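Local coordinates for protein epoxide hydrolase (Aspergillus niger, PDB 3G02) that probably catalyses the hydrolysis of epoxides, as an alpha/beta-hydrolase-fold enzyme evolved in the laboratory for enantioselectivity, at residues V353-I358 with G362-F367; D30-L35 with S269-L274; Q130-E135 with E139-H144; H116-S121 with P309-T314; R172-L177 with R200-G205. The protein carries 9 engineered substitutions. All coordinates share one frame; numbering follows the deposited sequence.

Contact 1: residues V353-I358 with G362-F367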
# COMPACT_ATOMS: atom_id res chain seq x y z
N VAL A 353 -2.69 -19.61 14.23
CA VAL A 353 -1.95 -20.03 15.42
C VAL A 353 -2.68 -21.19 16.10
O VAL A 353 -3.91 -21.25 16.06
CB VAL A 353 -1.71 -18.85 16.41
CG1 VAL A 353 -0.74 -17.85 15.82
CG2 VAL A 353 -3.02 -18.16 16.79
N PRO A 354 -1.93 -22.12 16.71
CA PRO A 354 -2.52 -23.33 17.27
C PRO A 354 -3.17 -23.13 18.64
O PRO A 354 -2.94 -22.12 19.30
CB PRO A 354 -1.31 -24.26 17.40
CG PRO A 354 -0.19 -23.35 17.69
CD PRO A 354 -0.46 -22.09 16.90
N ARG A 355 -3.97 -24.12 19.05
CA ARG A 355 -4.63 -24.12 20.35
C ARG A 355 -3.69 -23.82 21.52
O ARG A 355 -4.01 -23.00 22.38
CB ARG A 355 -5.36 -25.45 20.58
CG ARG A 355 -6.09 -25.53 21.91
CD ARG A 355 -6.85 -26.84 22.07
NE ARG A 355 -7.57 -26.86 23.35
CZ ARG A 355 -8.60 -27.65 23.62
NH1 ARG A 355 -9.07 -28.50 22.71
NH2 ARG A 355 -9.18 -27.59 24.82
N SER A 356 -2.53 -24.48 21.54
CA SER A 356 -1.58 -24.34 22.65
C SER A 356 -0.99 -22.93 22.78
O SER A 356 -0.52 -22.54 23.84
CB SER A 356 -0.45 -25.37 22.54
OG SER A 356 0.32 -25.16 21.37
N TRP A 357 -1.03 -22.17 21.68
CA TRP A 357 -0.60 -20.77 21.70
C TRP A 357 -1.75 -19.89 22.18
O TRP A 357 -1.57 -19.03 23.04
CB TRP A 357 -0.14 -20.33 20.32
CG TRP A 357 1.25 -20.79 19.94
CD1 TRP A 357 1.97 -21.81 20.50
CD2 TRP A 357 2.06 -20.25 18.90
NE1 TRP A 357 3.19 -21.93 19.88
CE2 TRP A 357 3.27 -20.98 18.89
CE3 TRP A 357 1.89 -19.21 17.97
CZ2 TRP A 357 4.31 -20.71 17.99
CZ3 TRP A 357 2.92 -18.94 17.08
CH2 TRP A 357 4.11 -19.69 17.09
N ILE A 358 -2.94 -20.10 21.61
CA ILE A 358 -4.13 -19.36 21.99
C ILE A 358 -4.44 -19.52 23.49
O ILE A 358 -4.86 -18.58 24.16
CB ILE A 358 -5.34 -19.77 21.12
CG1 ILE A 358 -5.06 -19.43 19.65
CG2 ILE A 358 -6.63 -19.09 21.59
CD1 ILE A 358 -5.90 -20.20 18.66
N GLY A 362 -5.59 -16.62 27.36
CA GLY A 362 -6.85 -16.54 28.08
C GLY A 362 -7.28 -17.83 28.74
O GLY A 362 -6.65 -18.88 28.55
N ASN A 363 -8.35 -17.75 29.51
CA ASN A 363 -8.98 -18.90 30.15
C ASN A 363 -9.77 -19.68 29.09
O ASN A 363 -11.00 -19.65 29.05
CB ASN A 363 -9.88 -18.41 31.30
CG ASN A 363 -10.63 -19.54 31.99
OD1 ASN A 363 -10.17 -20.68 32.05
ND2 ASN A 363 -11.81 -19.21 32.52
N LEU A 364 -9.02 -20.38 28.23
CA LEU A 364 -9.59 -21.08 27.09
C LEU A 364 -10.31 -22.35 27.52
O LEU A 364 -9.67 -23.39 27.72
CB LEU A 364 -8.51 -21.37 26.04
CG LEU A 364 -8.97 -21.97 24.70
CD1 LEU A 364 -9.73 -20.95 23.87
CD2 LEU A 364 -7.78 -22.51 23.93
N VAL A 365 -11.62 -22.25 27.65
CA VAL A 365 -12.45 -23.36 28.13
C VAL A 365 -13.20 -24.05 26.99
O VAL A 365 -13.87 -25.06 27.19
CB VAL A 365 -13.48 -22.88 29.20
CG1 VAL A 365 -12.76 -22.39 30.46
CG2 VAL A 365 -14.39 -21.79 28.64
N PHE A 366 -13.07 -23.48 25.79
CA PHE A 366 -13.83 -23.94 24.63
C PHE A 366 -12.98 -23.75 23.38
O PHE A 366 -12.50 -22.65 23.11
CB PHE A 366 -15.13 -23.14 24.54
CG PHE A 366 -16.01 -23.50 23.37
CD1 PHE A 366 -15.81 -22.91 22.12
CD2 PHE A 366 -17.06 -24.40 23.53
CE1 PHE A 366 -16.63 -23.23 21.05
CE2 PHE A 366 -17.89 -24.72 22.45
CZ PHE A 366 -17.67 -24.13 21.21
N PHE A 367 -12.78 -24.84 22.64
CA PHE A 367 -12.04 -24.80 21.39
C PHE A 367 -12.68 -25.73 20.38
O PHE A 367 -13.02 -26.87 20.70
CB PHE A 367 -10.57 -25.19 21.62
CG PHE A 367 -9.70 -25.04 20.39
CD1 PHE A 367 -9.05 -23.83 20.13
CD2 PHE A 367 -9.54 -26.09 19.50
CE1 PHE A 367 -8.25 -23.69 19.00
CE2 PHE A 367 -8.73 -25.95 18.37
CZ PHE A 367 -8.09 -24.75 18.12
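The short helix 355-358, with Pro-354 as its N-cap residue, faces the first residues of strand 362-369, the CA atoms of Arg-355 and Phe-367 standing 7.5 Å apart and those of Ile-358 and Gly-362 7.2 Å. Arg-355 carries most of the meeting. Its chain runs extended across one face of the Phe-367 ring: CB makes a CH-pi contact, 3.8 Å from the ring centroid and 16° off the normal, CG and CD follow over the ring, and the guanidinium ends above Phe-367 CB, its plane turned 27° from that of the ring. Leu-364, with CG anti to the backbone N (chi1 -174°), brings CD2 to 4.0 Å from Arg-355 CG. Ile-358 comes in from another direction, its CD1 at the edge of the Phe-367 ring, 4.2 Å from CE1. Phe-341 and Phe-343 of strand 340-345 also touch Ile-358. Helix and strand belong to a beta-alpha-beta crossover that leads to strand 362-369, one of the two outer strands of the alpha/beta hydrolase sheet.

Contact 2: residues D30-L35 with S269-L274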
# COMPACT_ATOMS: atom_id res chain seq x y z
N ASP A 30 -25.96 6.46 -9.67
CA ASP A 30 -25.57 6.97 -10.98
C ASP A 30 -24.12 7.44 -10.96
O ASP A 30 -23.36 7.15 -11.88
CB ASP A 30 -26.47 8.13 -11.41
CG ASP A 30 -27.92 7.72 -11.61
OD1 ASP A 30 -28.20 6.51 -11.76
OD2 ASP A 30 -28.78 8.63 -11.62
N ASP A 31 -23.75 8.16 -9.90
CA ASP A 31 -22.39 8.67 -9.73
C ASP A 31 -21.39 7.51 -9.70
O ASP A 31 -20.36 7.55 -10.35
CB ASP A 31 -22.27 9.52 -8.46
CG ASP A 31 -21.09 10.48 -8.51
OD1 ASP A 31 -20.87 11.10 -9.58
OD2 ASP A 31 -20.39 10.64 -7.49
N LEU A 32 -21.73 6.46 -8.94
CA LEU A 32 -20.90 5.26 -8.88
C LEU A 32 -20.69 4.64 -10.26
O LEU A 32 -19.55 4.35 -10.64
CB LEU A 32 -21.47 4.24 -7.88
CG LEU A 32 -20.85 2.84 -7.84
CD1 LEU A 32 -19.34 2.89 -7.58
CD2 LEU A 32 -21.54 1.98 -6.79
N LYS A 33 -21.76 4.46 -11.03
CA LYS A 33 -21.63 3.84 -12.35
C LYS A 33 -20.84 4.71 -13.33
O LYS A 33 -20.07 4.19 -14.14
CB LYS A 33 -22.99 3.43 -12.91
CG LYS A 33 -23.73 2.38 -12.07
CD LYS A 33 -22.95 1.06 -11.95
CE LYS A 33 -23.38 0.27 -10.71
NZ LYS A 33 -24.77 -0.26 -10.81
N THR A 34 -21.02 6.03 -13.24
CA THR A 34 -20.21 6.97 -14.03
C THR A 34 -18.72 6.83 -13.71
O THR A 34 -17.90 6.75 -14.62
CB THR A 34 -20.67 8.43 -13.80
OG1 THR A 34 -21.98 8.60 -14.36
CG2 THR A 34 -19.72 9.43 -14.47
N LEU A 35 -18.39 6.75 -12.42
CA LEU A 35 -16.99 6.64 -12.03
C LEU A 35 -16.40 5.27 -12.31
O LEU A 35 -15.21 5.16 -12.60
CB LEU A 35 -16.80 7.07 -10.57
CG LEU A 35 -17.23 8.50 -10.20
CD1 LEU A 35 -16.88 8.81 -8.76
CD2 LEU A 35 -16.64 9.55 -11.14
N SER A 269 -10.55 7.82 -4.52
CA SER A 269 -10.52 8.53 -5.81
C SER A 269 -11.35 7.85 -6.90
O SER A 269 -11.93 8.53 -7.74
CB SER A 269 -9.08 8.73 -6.27
OG SER A 269 -8.48 7.51 -6.66
N SER A 270 -11.38 6.52 -6.87
CA SER A 270 -12.02 5.73 -7.91
C SER A 270 -12.56 4.44 -7.31
O SER A 270 -11.89 3.79 -6.50
CB SER A 270 -11.02 5.39 -9.02
OG SER A 270 -11.49 4.32 -9.82
N PRO A 271 -13.78 4.04 -7.71
CA PRO A 271 -14.34 2.78 -7.22
C PRO A 271 -13.55 1.56 -7.67
O PRO A 271 -13.57 0.53 -7.00
CB PRO A 271 -15.76 2.77 -7.81
CG PRO A 271 -15.68 3.67 -9.01
CD PRO A 271 -14.71 4.74 -8.63
N ILE A 272 -12.84 1.69 -8.79
CA ILE A 272 -11.99 0.61 -9.29
C ILE A 272 -10.72 0.45 -8.43
O ILE A 272 -10.26 -0.68 -8.20
CB ILE A 272 -11.68 0.78 -10.80
CG1 ILE A 272 -12.94 0.43 -11.62
CG2 ILE A 272 -10.46 -0.03 -11.24
CD1 ILE A 272 -13.40 -1.01 -11.54
N ALA A 273 -10.18 1.56 -7.94
CA ALA A 273 -9.09 1.51 -6.96
C ALA A 273 -9.53 0.74 -5.72
O ALA A 273 -8.84 -0.17 -5.26
CB ALA A 273 -8.61 2.91 -6.58
N LEU A 274 -10.70 1.09 -5.20
CA LEU A 274 -11.23 0.42 -4.03
C LEU A 274 -11.46 -1.08 -4.30
O LEU A 274 -11.11 -1.93 -3.48
CB LEU A 274 -12.52 1.10 -3.57
CG LEU A 274 -13.10 0.61 -2.25
CD1 LEU A 274 -12.26 1.04 -1.06
CD2 LEU A 274 -14.52 1.13 -2.11
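Leu-32 and Leu-35 of helix 26-38 receive the Pro-271 ring, which occupies the first turn of helix 271-284, so the contact is a helix packed against the N-terminal end of another, with Ser-270 as N-cap. Followed round from CB, the proline ring meets a different atom at each step. Pro-271 CB touches the tip of Leu-32, 3.6 Å from its CD1. Pro-271 CG lies 3.7 Å from Leu-35 C, the backbone carbonyl carbon. Pro-271 CD, the last ring atom before the nitrogen, is 3.7 Å from CB of Leu-35, which is directed toward the proline. Trp-303 of helix 292-304 packs on both leucines and the proline, and Trp-69 of helix 59-71 on Leu-32 and Pro-271. The second subunit is close by, where its Lys-40 packs on Leu-35 and its Ser-269 on Ser-270. Ser-270 OG accepts the capping bond from Ile-272 N at 3.1 Å, with an N-H...O angle of 137°, and is also hydrogen-bonded to Ser-39 OG.

Contact 3: residues Q130-E135 with E139-H144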
# COMPACT_ATOMS: atom_id res chain seq x y z
N GLN A 130 -29.92 -14.85 9.63
CA GLN A 130 -30.95 -15.56 8.88
C GLN A 130 -31.21 -16.95 9.45
O GLN A 130 -32.36 -17.35 9.63
CB GLN A 130 -30.58 -15.64 7.39
CG GLN A 130 -31.63 -16.36 6.52
CD GLN A 130 -32.97 -15.64 6.47
OE1 GLN A 130 -33.04 -14.41 6.53
NE2 GLN A 130 -34.05 -16.40 6.33
N LEU A 131 -30.14 -17.66 9.78
CA LEU A 131 -30.26 -18.98 10.38
C LEU A 131 -31.04 -18.90 11.69
O LEU A 131 -31.95 -19.70 11.93
CB LEU A 131 -28.89 -19.62 10.61
CG LEU A 131 -28.08 -20.02 9.37
CD1 LEU A 131 -26.66 -20.34 9.76
CD2 LEU A 131 -28.72 -21.19 8.62
N PHE A 132 -30.71 -17.92 12.53
CA PHE A 132 -31.43 -17.73 13.79
C PHE A 132 -32.92 -17.42 13.58
O PHE A 132 -33.77 -18.00 14.26
CB PHE A 132 -30.78 -16.64 14.64
CG PHE A 132 -29.66 -17.15 15.51
CD1 PHE A 132 -29.93 -17.91 16.64
CD2 PHE A 132 -28.33 -16.87 15.20
CE1 PHE A 132 -28.91 -18.39 17.46
CE2 PHE A 132 -27.30 -17.34 16.01
CZ PHE A 132 -27.59 -18.10 17.14
N ARG A 133 -33.22 -16.52 12.65
CA ARG A 133 -34.61 -16.13 12.36
C ARG A 133 -35.42 -17.29 11.79
O ARG A 133 -36.63 -17.38 12.01
CB ARG A 133 -34.65 -14.93 11.42
CG ARG A 133 -36.05 -14.35 11.22
CD ARG A 133 -36.00 -12.93 10.69
NE ARG A 133 -35.49 -12.86 9.32
CZ ARG A 133 -35.35 -11.72 8.65
NH1 ARG A 133 -35.66 -10.57 9.22
NH2 ARG A 133 -34.88 -11.74 7.40
N GLU A 134 -34.76 -18.18 11.04
CA GLU A 134 -35.40 -19.36 10.47
C GLU A 134 -35.73 -20.41 11.53
O GLU A 134 -36.65 -21.21 11.35
CB GLU A 134 -34.50 -19.99 9.40
CG GLU A 134 -34.50 -19.23 8.09
CD GLU A 134 -33.42 -19.70 7.13
OE1 GLU A 134 -32.45 -20.37 7.56
OE2 GLU A 134 -33.54 -19.38 5.93
N GLU A 135 -34.97 -20.39 12.62
CA GLU A 135 -34.96 -21.47 13.60
C GLU A 135 -35.64 -21.13 14.92
O GLU A 135 -35.81 -21.99 15.78
CB GLU A 135 -33.52 -21.91 13.87
CG GLU A 135 -32.89 -22.61 12.68
CD GLU A 135 -31.37 -22.70 12.77
OE1 GLU A 135 -30.83 -22.67 13.90
OE2 GLU A 135 -30.73 -22.79 11.71
N GLU A 139 -40.33 -15.16 20.52
CA GLU A 139 -40.71 -15.81 21.77
C GLU A 139 -39.73 -16.92 22.20
O GLU A 139 -39.58 -17.19 23.39
CB GLU A 139 -42.13 -16.39 21.66
CG GLU A 139 -43.25 -15.36 21.40
CD GLU A 139 -43.56 -15.14 19.92
OE1 GLU A 139 -42.75 -15.51 19.06
OE2 GLU A 139 -44.64 -14.58 19.62
N THR A 140 -39.06 -17.54 21.23
CA THR A 140 -38.18 -18.68 21.53
C THR A 140 -36.68 -18.42 21.39
O THR A 140 -35.87 -19.21 21.89
CB THR A 140 -38.57 -19.93 20.69
OG1 THR A 140 -38.39 -19.65 19.30
CG2 THR A 140 -40.02 -20.32 20.95
N LEU A 141 -36.32 -17.33 20.72
CA LEU A 141 -34.92 -16.96 20.51
C LEU A 141 -34.17 -16.89 21.84
O LEU A 141 -34.56 -16.11 22.72
CB LEU A 141 -34.82 -15.63 19.75
CG LEU A 141 -33.47 -15.20 19.17
CD1 LEU A 141 -33.02 -16.11 18.02
CD2 LEU A 141 -33.56 -13.76 18.69
N PRO A 142 -33.12 -17.71 22.01
CA PRO A 142 -32.40 -17.78 23.29
C PRO A 142 -31.42 -16.64 23.53
O PRO A 142 -30.97 -16.45 24.65
CB PRO A 142 -31.66 -19.11 23.20
CG PRO A 142 -31.41 -19.29 21.74
CD PRO A 142 -32.55 -18.65 21.02
N PHE A 143 -31.09 -15.90 22.47
CA PHE A 143 -30.09 -14.84 22.56
C PHE A 143 -30.64 -13.53 22.03
O PHE A 143 -31.57 -13.51 21.23
CB PHE A 143 -28.84 -15.18 21.73
CG PHE A 143 -28.31 -16.58 21.92
CD1 PHE A 143 -28.18 -17.14 23.20
CD2 PHE A 143 -27.91 -17.33 20.82
CE1 PHE A 143 -27.68 -18.43 23.37
CE2 PHE A 143 -27.40 -18.62 20.99
CZ PHE A 143 -27.29 -19.17 22.26
N HIS A 144 -30.06 -12.42 22.50
CA HIS A 144 -30.16 -11.16 21.78
C HIS A 144 -28.92 -11.09 20.91
O HIS A 144 -27.81 -11.30 21.40
CB HIS A 144 -30.16 -9.97 22.74
CG HIS A 144 -31.37 -9.89 23.62
ND1 HIS A 144 -32.64 -9.67 23.13
CD2 HIS A 144 -31.50 -9.96 24.97
CE1 HIS A 144 -33.50 -9.63 24.13
NE2 HIS A 144 -32.83 -9.80 25.26
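Phe-132 reaches from helix 126-135 to Leu-141, just before strand 143-148, and to Phe-143, the first residue of that strand. The two partners take different parts of its ring: in the conformer described, one of two, Leu-141 CD1 lies 3.8 Å from Phe-132 CD1, and Phe-143 CD2 lies 3.7 Å from Phe-132 CE1, with CZ nearly as close. The two phenyl planes are inclined at 72° with centroids 5.8 Å apart, a slanted pairing. Leu-141 meets the helix with its methyl, although its CB does not face it. In the next shell, Pro-142 CG sits over the centre of one face of the Phe-143 ring, 3.9 Å above its plane, whereas Phe-132 CZ lies at the edge of that ring, in its plane. Leu-141 O accepts a hydrogen bond from Ser-104 OG. Farther out, Lys-386 of helix 382-396 makes a cation-pi contact with Phe-132, Thr-390 and Val-393 pack on Phe-143, and Leu-102 of strand 95-102 touches both Phe-132 and Leu-141. The contact joins the helix and second strand of the beta-alpha-beta unit made by strand 110-115, helix 126-135 and strand 143-148.

Contact 4: residues H116-S121 with P309-T314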
# COMPACT_ATOMS: atom_id res chain seq x y z
N HIS A 116 -17.41 -7.33 13.64
CA HIS A 116 -16.71 -7.45 12.37
C HIS A 116 -15.33 -6.80 12.42
O HIS A 116 -14.93 -6.20 13.43
CB HIS A 116 -17.58 -6.83 11.26
CG HIS A 116 -17.54 -5.34 11.21
ND1 HIS A 116 -18.55 -4.54 11.72
CD2 HIS A 116 -16.61 -4.49 10.71
CE1 HIS A 116 -18.24 -3.27 11.54
NE2 HIS A 116 -17.07 -3.21 10.93
N GLY A 117 -14.59 -6.91 11.32
CA GLY A 117 -13.33 -6.21 11.15
C GLY A 117 -13.25 -5.60 9.75
O GLY A 117 -14.28 -5.22 9.17
N TRP A 118 -12.03 -5.51 9.23
CA TRP A 118 -11.79 -4.92 7.91
C TRP A 118 -11.35 -6.03 6.96
O TRP A 118 -10.51 -6.85 7.34
CB TRP A 118 -10.69 -3.85 8.02
CG TRP A 118 -10.48 -3.10 6.73
CD1 TRP A 118 -10.99 -1.87 6.40
CD2 TRP A 118 -9.73 -3.54 5.58
NE1 TRP A 118 -10.61 -1.52 5.13
CE2 TRP A 118 -9.84 -2.52 4.60
CE3 TRP A 118 -8.99 -4.69 5.28
CZ2 TRP A 118 -9.23 -2.63 3.35
CZ3 TRP A 118 -8.38 -4.80 4.04
CH2 TRP A 118 -8.50 -3.77 3.09
N PRO A 119 -11.85 -6.04 5.71
CA PRO A 119 -12.76 -5.11 5.04
C PRO A 119 -14.21 -5.55 5.14
O PRO A 119 -14.97 -5.43 4.17
CB PRO A 119 -12.29 -5.18 3.59
CG PRO A 119 -11.91 -6.63 3.41
CD PRO A 119 -11.41 -7.10 4.78
N GLY A 120 -14.59 -6.04 6.31
CA GLY A 120 -15.95 -6.49 6.54
C GLY A 120 -16.89 -5.42 7.06
O GLY A 120 -16.62 -4.21 6.97
N SER A 121 -18.02 -5.87 7.60
CA SER A 121 -19.07 -4.99 8.08
C SER A 121 -20.14 -5.83 8.77
O SER A 121 -20.06 -7.06 8.80
CB SER A 121 -19.71 -4.22 6.93
OG SER A 121 -20.48 -5.09 6.12
N PRO A 309 -11.54 5.29 4.12
CA PRO A 309 -10.66 6.24 4.80
C PRO A 309 -10.94 6.43 6.29
O PRO A 309 -10.05 6.87 7.02
CB PRO A 309 -10.91 7.55 4.04
CG PRO A 309 -12.26 7.38 3.43
CD PRO A 309 -12.34 5.94 3.05
N ARG A 310 -12.15 6.08 6.72
CA ARG A 310 -12.56 6.25 8.12
C ARG A 310 -12.30 5.01 8.97
O ARG A 310 -12.03 5.11 10.16
CB ARG A 310 -14.06 6.59 8.19
CG ARG A 310 -14.46 7.79 7.33
CD ARG A 310 -15.93 8.16 7.53
NE ARG A 310 -16.86 7.16 7.02
CZ ARG A 310 -17.74 6.48 7.76
NH1 ARG A 310 -17.82 6.67 9.07
NH2 ARG A 310 -18.55 5.61 7.17
N ALA A 311 -12.39 3.84 8.34
CA ALA A 311 -12.34 2.57 9.06
C ALA A 311 -10.93 2.16 9.47
O ALA A 311 -10.75 1.39 10.41
CB ALA A 311 -12.96 1.48 8.21
N ILE A 312 -9.93 2.68 8.76
CA ILE A 312 -8.57 2.18 8.95
C ILE A 312 -7.82 2.80 10.13
O ILE A 312 -6.66 2.47 10.36
CB ILE A 312 -7.75 2.25 7.64
CG1 ILE A 312 -7.65 3.69 7.12
CG2 ILE A 312 -8.36 1.31 6.58
CD1 ILE A 312 -6.67 3.85 5.98
N HIS A 313 -8.49 3.66 10.89
CA HIS A 313 -7.86 4.35 12.03
C HIS A 313 -7.21 3.39 13.02
O HIS A 313 -6.19 3.73 13.63
CB HIS A 313 -8.84 5.29 12.75
CG HIS A 313 -9.99 4.60 13.42
ND1 HIS A 313 -11.15 4.25 12.75
CD2 HIS A 313 -10.18 4.22 14.70
CE1 HIS A 313 -11.98 3.67 13.59
NE2 HIS A 313 -11.42 3.64 14.78
N THR A 314 -7.78 2.21 13.18
CA THR A 314 -7.30 1.25 14.17
C THR A 314 -5.97 0.61 13.80
O THR A 314 -5.27 0.11 14.67
CB THR A 314 -8.31 0.12 14.39
OG1 THR A 314 -8.67 -0.43 13.13
CG2 THR A 314 -9.55 0.65 15.10
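The loop 116-121, which follows strand 110-115 and has a cis peptide bond before Pro-119, approaches residues 309-314 most closely at Trp-118 and Ala-311, whose CA atoms are 7.6 Å apart. A chi1 of -174° swings the Trp-118 indole out toward Ala-311. Ala-311 CB lies at the indole edge, near the ring plane, 4.3 Å from Trp-118 CD1. Ile-312 runs beside the indole, and its CG2 is 3.9 Å from Trp-118 NE1 in an oblique approach. Pro-119 CB covers one face of the indole, 3.5 Å above its centre. His-116 to Pro-119 form the HGXP motif of epoxide hydrolases, a loop that probably contributes to the oxyanion hole, as in relatives. Trp-118 N is hydrogen-bonded to OD2 of Asp-193, the predicted nucleophile, and the indole lies about 3 Å from the side chain of Tyr-315, a predicted proton donor. His-256 meets Trp-118 edge-to-face. Within 309-314, His-313 ND1 donates to Arg-310 O at 2.9 Å, in the carbonyl plane.

Contact 5: residues R172-L177 with R200-G205. With FMT (formic acid), chain D.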
# COMPACT_ATOMS: atom_id res chain seq x y z
N ARG A 172 -14.91 0.83 24.19
CA ARG A 172 -15.78 1.65 25.03
C ARG A 172 -17.13 1.93 24.35
O ARG A 172 -18.17 1.90 25.00
CB ARG A 172 -15.07 2.95 25.42
CG ARG A 172 -15.80 3.77 26.48
CD ARG A 172 -15.07 5.07 26.80
NE ARG A 172 -14.95 5.92 25.61
CZ ARG A 172 -13.82 6.10 24.93
NH1 ARG A 172 -12.69 5.51 25.32
NH2 ARG A 172 -13.82 6.88 23.86
N VAL A 173 -17.10 2.18 23.04
CA VAL A 173 -18.32 2.39 22.26
C VAL A 173 -19.21 1.14 22.24
O VAL A 173 -20.43 1.23 22.43
CB VAL A 173 -18.01 2.87 20.82
CG1 VAL A 173 -19.26 2.84 19.94
CG2 VAL A 173 -17.42 4.28 20.85
N VAL A 174 -18.61 -0.03 22.01
CA VAL A 174 -19.37 -1.29 21.98
C VAL A 174 -19.99 -1.57 23.35
O VAL A 174 -21.18 -1.91 23.44
CB VAL A 174 -18.50 -2.47 21.50
CG1 VAL A 174 -19.25 -3.80 21.63
CG2 VAL A 174 -18.06 -2.27 20.06
N ASP A 175 -19.20 -1.42 24.41
CA ASP A 175 -19.69 -1.62 25.77
C ASP A 175 -20.85 -0.67 26.09
O ASP A 175 -21.85 -1.08 26.68
CB ASP A 175 -18.55 -1.44 26.78
CG ASP A 175 -19.03 -1.51 28.23
OD1 ASP A 175 -19.32 -2.63 28.71
OD2 ASP A 175 -19.09 -0.45 28.88
N GLN A 176 -20.72 0.59 25.69
CA GLN A 176 -21.78 1.58 25.91
C GLN A 176 -23.06 1.21 25.15
O GLN A 176 -24.17 1.35 25.68
CB GLN A 176 -21.32 2.99 25.53
CG GLN A 176 -22.24 4.11 26.04
CD GLN A 176 -22.49 4.04 27.54
OE1 GLN A 176 -21.55 4.05 28.34
NE2 GLN A 176 -23.76 3.96 27.93
N LEU A 177 -22.91 0.73 23.92
CA LEU A 177 -24.05 0.29 23.13
C LEU A 177 -24.81 -0.82 23.86
O LEU A 177 -26.03 -0.76 23.98
CB LEU A 177 -23.60 -0.19 21.75
CG LEU A 177 -24.67 -0.85 20.87
CD1 LEU A 177 -25.79 0.12 20.50
CD2 LEU A 177 -24.04 -1.45 19.62
N ARG A 200 -11.17 -8.77 22.87
CA ARG A 200 -10.16 -9.04 23.90
C ARG A 200 -10.16 -7.93 24.95
O ARG A 200 -10.17 -8.21 26.15
CB ARG A 200 -8.77 -9.19 23.27
CG ARG A 200 -7.65 -9.46 24.29
CD ARG A 200 -6.34 -9.87 23.64
NE ARG A 200 -6.43 -11.19 23.01
CZ ARG A 200 -6.22 -12.35 23.63
NH1 ARG A 200 -5.90 -12.38 24.92
NH2 ARG A 200 -6.33 -13.49 22.96
N LEU A 201 -10.16 -6.68 24.50
CA LEU A 201 -10.16 -5.53 25.41
C LEU A 201 -11.42 -5.49 26.27
O LEU A 201 -11.35 -5.16 27.47
CB LEU A 201 -10.00 -4.21 24.64
CG LEU A 201 -8.67 -3.98 23.91
CD1 LEU A 201 -8.73 -2.69 23.12
CD2 LEU A 201 -7.49 -3.96 24.88
N LEU A 202 -12.56 -5.84 25.68
CA LEU A 202 -13.81 -5.96 26.43
C LEU A 202 -13.71 -7.04 27.51
O LEU A 202 -14.11 -6.83 28.66
CB LEU A 202 -14.98 -6.22 25.49
CG LEU A 202 -15.35 -5.03 24.59
CD1 LEU A 202 -16.24 -5.46 23.43
CD2 LEU A 202 -16.00 -3.90 25.39
N GLY A 203 -13.16 -8.20 27.14
CA GLY A 203 -12.95 -9.28 28.10
C GLY A 203 -12.02 -8.89 29.23
O GLY A 203 -12.25 -9.23 30.39
N VAL A 204 -10.96 -8.15 28.89
CA VAL A 204 -9.92 -7.77 29.84
C VAL A 204 -10.37 -6.69 30.83
O VAL A 204 -10.10 -6.80 32.04
CB VAL A 204 -8.63 -7.32 29.09
CG1 VAL A 204 -7.63 -6.65 30.03
CG2 VAL A 204 -7.99 -8.51 28.39
N GLY A 205 -11.06 -5.67 30.34
CA GLY A 205 -11.26 -4.45 31.13
C GLY A 205 -12.67 -3.96 31.38
O GLY A 205 -12.86 -2.97 32.08
C FMT D . -7.01 -10.94 19.42
O1 FMT D . -6.61 -10.93 18.25
O2 FMT D . -6.53 -11.65 20.30
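Helices 167-180 and 194-205 meet here in the alpha/beta hydrolase fold, the second following the strand and turn that carry the predicted nucleophile, Asp-193. Leu-202 of helix 194-205 makes the contact, reaching Val-174 and Asp-175. With chi1 at -69°, its two methyls part to separate neighbours: CD1 lies 3.9 Å from Val-174 CG1, the side chains crossing at about a right angle, and CD2 lies 3.8 Å from Asp-175 CB. Asp-175 meets the leucine mainly through this CB, while its carboxylate is engaged elsewhere, OD1 with Tyr-187 OH and OD2 in a salt bridge with Lys-179 NZ. On a different side of helix 194-205, Arg-200 bends at chi3 (-68°) and meets a formic acid molecule, probably from the crystallisation liquor: NE donates to O2 at 2.8 Å and 158°, and NH2 reaches the same oxygen weakly at 3.2 Å. Arg-200 NH1 is hydrogen-bonded to the O atoms of Thr-361 and Leu-335. The helix pair is thus joined by apolar contact, with the buried charge of Asp-175 probably compensated by Lys-179, whereas Arg-200 turns its N-H groups to backbone oxygens and to the formic acid, probably an anion if ionised.

Contacts 2 to 5 join buried residues, whereas contact 1 is partly buried, with an exposed arginine laid over a phenyl ring. Contacts 1 and 3 both reach the central sheet, each within a beta-alpha-beta unit, their centres 28 Å apart; one uses CH-pi contact and the other two oblique phenylalanine rings. Contact 5 joins two helices through aliphatic groups, and helix 167-180 follows strand 143-148 of contact 3 in the chain. Contact 4, its centre about 8 Å from that of the chain, is the one beside the predicted catalytic residues. Contact 2, its centre about 24 Å from that of the chain, is helix packing round a proline; both it and contact 4 touch the second subunit.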